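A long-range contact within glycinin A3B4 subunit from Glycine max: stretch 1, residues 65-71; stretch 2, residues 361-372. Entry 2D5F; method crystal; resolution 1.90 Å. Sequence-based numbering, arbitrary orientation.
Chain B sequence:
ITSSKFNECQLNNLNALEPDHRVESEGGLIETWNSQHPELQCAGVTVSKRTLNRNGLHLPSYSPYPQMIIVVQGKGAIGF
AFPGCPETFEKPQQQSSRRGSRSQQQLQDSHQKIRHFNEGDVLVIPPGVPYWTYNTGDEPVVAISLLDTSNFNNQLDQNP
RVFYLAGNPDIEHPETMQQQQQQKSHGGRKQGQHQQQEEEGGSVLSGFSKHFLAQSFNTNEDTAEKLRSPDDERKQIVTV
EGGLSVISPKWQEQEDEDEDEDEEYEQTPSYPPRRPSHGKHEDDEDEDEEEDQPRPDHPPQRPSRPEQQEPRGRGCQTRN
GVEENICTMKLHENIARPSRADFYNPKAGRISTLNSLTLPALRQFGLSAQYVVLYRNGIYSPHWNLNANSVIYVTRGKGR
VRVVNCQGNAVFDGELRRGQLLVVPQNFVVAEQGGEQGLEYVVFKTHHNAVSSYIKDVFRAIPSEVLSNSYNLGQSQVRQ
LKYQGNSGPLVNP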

# COMPACT_ATOMS: atom_id res chain seq x y z
N TYR B 65 -14.00 -5.41 -18.90
CA TYR B 65 -13.99 -4.16 -18.14
C TYR B 65 -15.03 -4.31 -17.05
O TYR B 65 -15.89 -5.18 -17.12
N PRO B 66 -14.96 -3.49 -16.00
CA PRO B 66 -15.99 -3.69 -14.98
C PRO B 66 -17.31 -3.05 -15.36
O PRO B 66 -17.38 -2.19 -16.24
N GLN B 67 -18.38 -3.53 -14.72
CA GLN B 67 -19.72 -2.99 -14.94
C GLN B 67 -20.27 -2.67 -13.57
O GLN B 67 -20.03 -3.40 -12.60
N MET B 68 -20.97 -1.55 -13.47
CA MET B 68 -21.62 -1.18 -12.21
C MET B 68 -23.09 -1.13 -12.59
O MET B 68 -23.48 -0.36 -13.45
N ILE B 69 -23.89 -1.98 -11.95
CA ILE B 69 -25.30 -2.07 -12.27
C ILE B 69 -26.21 -1.65 -11.11
O ILE B 69 -25.94 -1.97 -9.95
N ILE B 70 -27.26 -0.92 -11.43
CA ILE B 70 -28.22 -0.54 -10.41
C ILE B 70 -29.54 -1.19 -10.80
O ILE B 70 -29.99 -1.07 -11.94
N VAL B 71 -30.12 -1.94 -9.87
CA VAL B 71 -31.38 -2.62 -10.10
C VAL B 71 -32.46 -1.61 -9.77
O VAL B 71 -32.60 -1.21 -8.62
N ALA B 361 -14.03 -3.69 -3.37
CA ALA B 361 -13.71 -4.19 -4.70
C ALA B 361 -13.64 -3.04 -5.72
O ALA B 361 -12.93 -3.13 -6.72
N LEU B 362 -14.35 -1.96 -5.44
CA LEU B 362 -14.37 -0.81 -6.34
C LEU B 362 -13.01 -0.15 -6.50
O LEU B 362 -12.74 0.50 -7.50
N ARG B 363 -12.14 -0.34 -5.51
CA ARG B 363 -10.81 0.25 -5.58
C ARG B 363 -10.07 -0.19 -6.84
O ARG B 363 -9.41 0.62 -7.49
N GLN B 364 -10.18 -1.46 -7.20
CA GLN B 364 -9.51 -1.94 -8.40
C GLN B 364 -10.28 -1.67 -9.70
O GLN B 364 -9.70 -1.75 -10.78
N PHE B 365 -11.56 -1.34 -9.59
CA PHE B 365 -12.37 -1.11 -10.79
C PHE B 365 -12.56 0.35 -11.19
O PHE B 365 -13.14 0.63 -12.25
N GLY B 366 -12.08 1.27 -10.36
CA GLY B 366 -12.20 2.69 -10.68
C GLY B 366 -13.62 3.22 -10.87
O GLY B 366 -13.87 4.06 -11.74
N LEU B 367 -14.55 2.75 -10.05
CA LEU B 367 -15.93 3.21 -10.16
C LEU B 367 -16.59 3.47 -8.81
O LEU B 367 -16.27 2.84 -7.82
N SER B 368 -17.50 4.43 -8.80
CA SER B 368 -18.27 4.76 -7.60
C SER B 368 -19.59 5.33 -8.08
O SER B 368 -19.83 5.47 -9.28
N ALA B 369 -20.47 5.65 -7.14
CA ALA B 369 -21.77 6.19 -7.52
C ALA B 369 -22.45 6.92 -6.39
O ALA B 369 -22.02 6.85 -5.24
N GLN B 370 -23.51 7.64 -6.74
CA GLN B 370 -24.32 8.34 -5.76
C GLN B 370 -25.77 8.15 -6.16
O GLN B 370 -26.08 7.93 -7.34
N TYR B 371 -26.65 8.17 -5.17
CA TYR B 371 -28.07 8.06 -5.45
C TYR B 371 -28.63 9.34 -4.86
O TYR B 371 -28.41 9.64 -3.68
N VAL B 372 -29.32 10.11 -5.69
CA VAL B 372 -29.87 11.38 -5.26
C VAL B 372 -31.39 11.42 -5.35
O VAL B 372 -31.97 10.99 -6.35

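The contact between these two stretches is apolar. No hydrogen bond crosses it, and the strands 67-71 and 368-372 are not paired through their backbones. Their axes come no closer than 9.2 Å, with N-to-C directions 19° apart. That spacing leaves room for side chains, and these fill the gap. In all, 363 Å² of surface is buried between the stretches.

From stretch 1, Pro66, Met68 and Ile70 point toward stretch 2. The alternation is that of an extended strand: Gln67 points away, and Ile69 and Val71 are out of reach. From stretch 2, Phe365, Leu367 and Ala369 point toward stretch 1. Leu362 and Tyr371 leave the backbone sideways, but their ends come nearer.

Among the apolar contacts, Met68 is central. It has the largest covered area, 103 Å². Its chi1 and chi2 are both t, so the chain is extended; chi3 is -96°, between wells. Met68 CE lies 3.5 Å from Leu362 CD2. Leu362 is m at chi1 and t at chi2. Met68 SD sits 3.8 Å from Ala369 CB, the methyl of the alanine. Nearer the backbone, Met68 CB is 4.1 Å from Leu367 CD1.

Leu367, also m then t, touches two residues of stretch 1. Besides Met68, it meets the proline: Leu367 CD1 is 4.2 Å from Pro66 CG. The Pro66 ring has a C-gamma endo pucker. Pro66 CG also packs 3.7 Å from Phe365 CB. Phe365 has chi1 m, and Pro66 CB approaches its ring obliquely. The CA atoms of Pro66 and Phe365 are 6.1 Å apart, so the backbones are close here.

Further along, Ile70 is t at both chi1 and chi2. Ile70 CD1 reaches 4.0 Å from Tyr371 CD2, and the approach to the ring is oblique. Tyr371 has chi1 t.

Two contacts bring apolar side-chain atoms up to backbone oxygens. Pro66 CG is 3.6 Å from Phe365 O, and Met68 SD is 3.7 Å from Ser368 O. Neither is a hydrogen bond.

Several polar side-chain atoms have partners elsewhere: Ser368 OG, Gln67 OE1 and Tyr371 OH are hydrogen-bonded elsewhere in the structure. Ser368, chi1 p, points away from stretch 1. Tyr371 thus offers its ring to Ile70 while its hydroxyl is satisfied outside the contact.

Gly366 has no side chain to contribute. It has positive phi, which favours glycine, and lies between Phe365 and Leu367, both of which point toward stretch 1.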

# COMPACT_ATOMS: atom_id res chain seq x y z
CB TYR B 65 -14.33 -2.95 -19.03
CG TYR B 65 -15.44 -3.22 -20.03
CD1 TYR B 65 -15.13 -3.57 -21.35
CD2 TYR B 65 -16.78 -3.17 -19.65
CE1 TYR B 65 -16.14 -3.87 -22.27
CE2 TYR B 65 -17.79 -3.46 -20.56
CZ TYR B 65 -17.47 -3.81 -21.87
OH TYR B 65 -18.47 -4.13 -22.76
CB PRO B 66 -15.36 -3.07 -13.73
CG PRO B 66 -14.45 -2.04 -14.25
CD PRO B 66 -13.86 -2.65 -15.50
CB GLN B 67 -20.65 -4.02 -15.58
CG GLN B 67 -20.32 -4.46 -16.99
CD GLN B 67 -21.30 -5.49 -17.52
OE1 GLN B 67 -22.51 -5.24 -17.60
NE2 GLN B 67 -20.80 -6.67 -17.87
CB MET B 68 -21.15 0.17 -11.71
CG MET B 68 -21.88 0.59 -10.45
SD MET B 68 -21.13 2.02 -9.68
CE MET B 68 -20.10 1.20 -8.48
CB ILE B 69 -25.67 -3.52 -12.63
CG1 ILE B 69 -24.67 -4.05 -13.66
CG2 ILE B 69 -27.08 -3.59 -13.19
CD1 ILE B 69 -24.75 -5.55 -13.86
CB ILE B 70 -28.41 1.00 -10.29
CG1 ILE B 70 -29.40 1.28 -9.14
CG2 ILE B 70 -28.91 1.59 -11.60
CD1 ILE B 70 -29.52 2.73 -8.76
CB VAL B 71 -31.55 -3.84 -9.18
CG1 VAL B 71 -32.86 -4.54 -9.48
CG2 VAL B 71 -30.38 -4.79 -9.36
CB ALA B 361 -14.76 -5.21 -5.14
CB LEU B 362 -15.41 0.21 -5.85
CG LEU B 362 -16.85 -0.29 -5.96
CD1 LEU B 362 -17.81 0.68 -5.32
CD2 LEU B 362 -17.19 -0.50 -7.44
CB ARG B 363 -10.01 -0.12 -4.34
CG ARG B 363 -8.75 0.71 -4.17
CD ARG B 363 -8.32 0.74 -2.72
NE ARG B 363 -7.60 1.97 -2.41
CZ ARG B 363 -6.41 2.29 -2.92
NH1 ARG B 363 -5.80 1.46 -3.76
NH2 ARG B 363 -5.84 3.44 -2.60
CB GLN B 364 -9.23 -3.44 -8.29
CG GLN B 364 -8.20 -3.80 -7.23
CD GLN B 364 -6.92 -2.99 -7.35
OE1 GLN B 364 -6.89 -1.80 -7.02
NE2 GLN B 364 -5.85 -3.63 -7.81
CB PHE B 365 -13.73 -1.78 -10.62
CG PHE B 365 -13.65 -3.20 -10.16
CD1 PHE B 365 -12.65 -4.05 -10.64
CD2 PHE B 365 -14.56 -3.70 -9.24
CE1 PHE B 365 -12.57 -5.37 -10.21
CE2 PHE B 365 -14.49 -5.02 -8.80
CZ PHE B 365 -13.49 -5.86 -9.29
CB LEU B 367 -16.77 2.18 -10.91
CG LEU B 367 -16.60 2.06 -12.42
CD1 LEU B 367 -17.28 0.79 -12.89
CD2 LEU B 367 -17.19 3.28 -13.11
CB SER B 368 -17.52 5.77 -6.72
OG SER B 368 -17.21 6.94 -7.43
CB ALA B 369 -22.67 5.07 -8.02
CB GLN B 370 -23.98 9.83 -5.72
CG GLN B 370 -22.64 10.14 -5.07
CD GLN B 370 -22.41 11.63 -4.89
OE1 GLN B 370 -22.53 12.39 -5.84
NE2 GLN B 370 -22.06 12.04 -3.67
CB TYR B 371 -28.71 6.85 -4.79
CG TYR B 371 -30.09 6.59 -5.34
CD1 TYR B 371 -31.24 6.92 -4.61
CD2 TYR B 371 -30.26 6.08 -6.62
CE1 TYR B 371 -32.52 6.74 -5.15
CE2 TYR B 371 -31.52 5.90 -7.17
CZ TYR B 371 -32.64 6.23 -6.43
OH TYR B 371 -33.89 6.07 -7.01
CB VAL B 372 -29.29 12.53 -6.11
CG1 VAL B 372 -29.87 13.86 -5.67
CG2 VAL B 372 -27.75 12.55 -5.98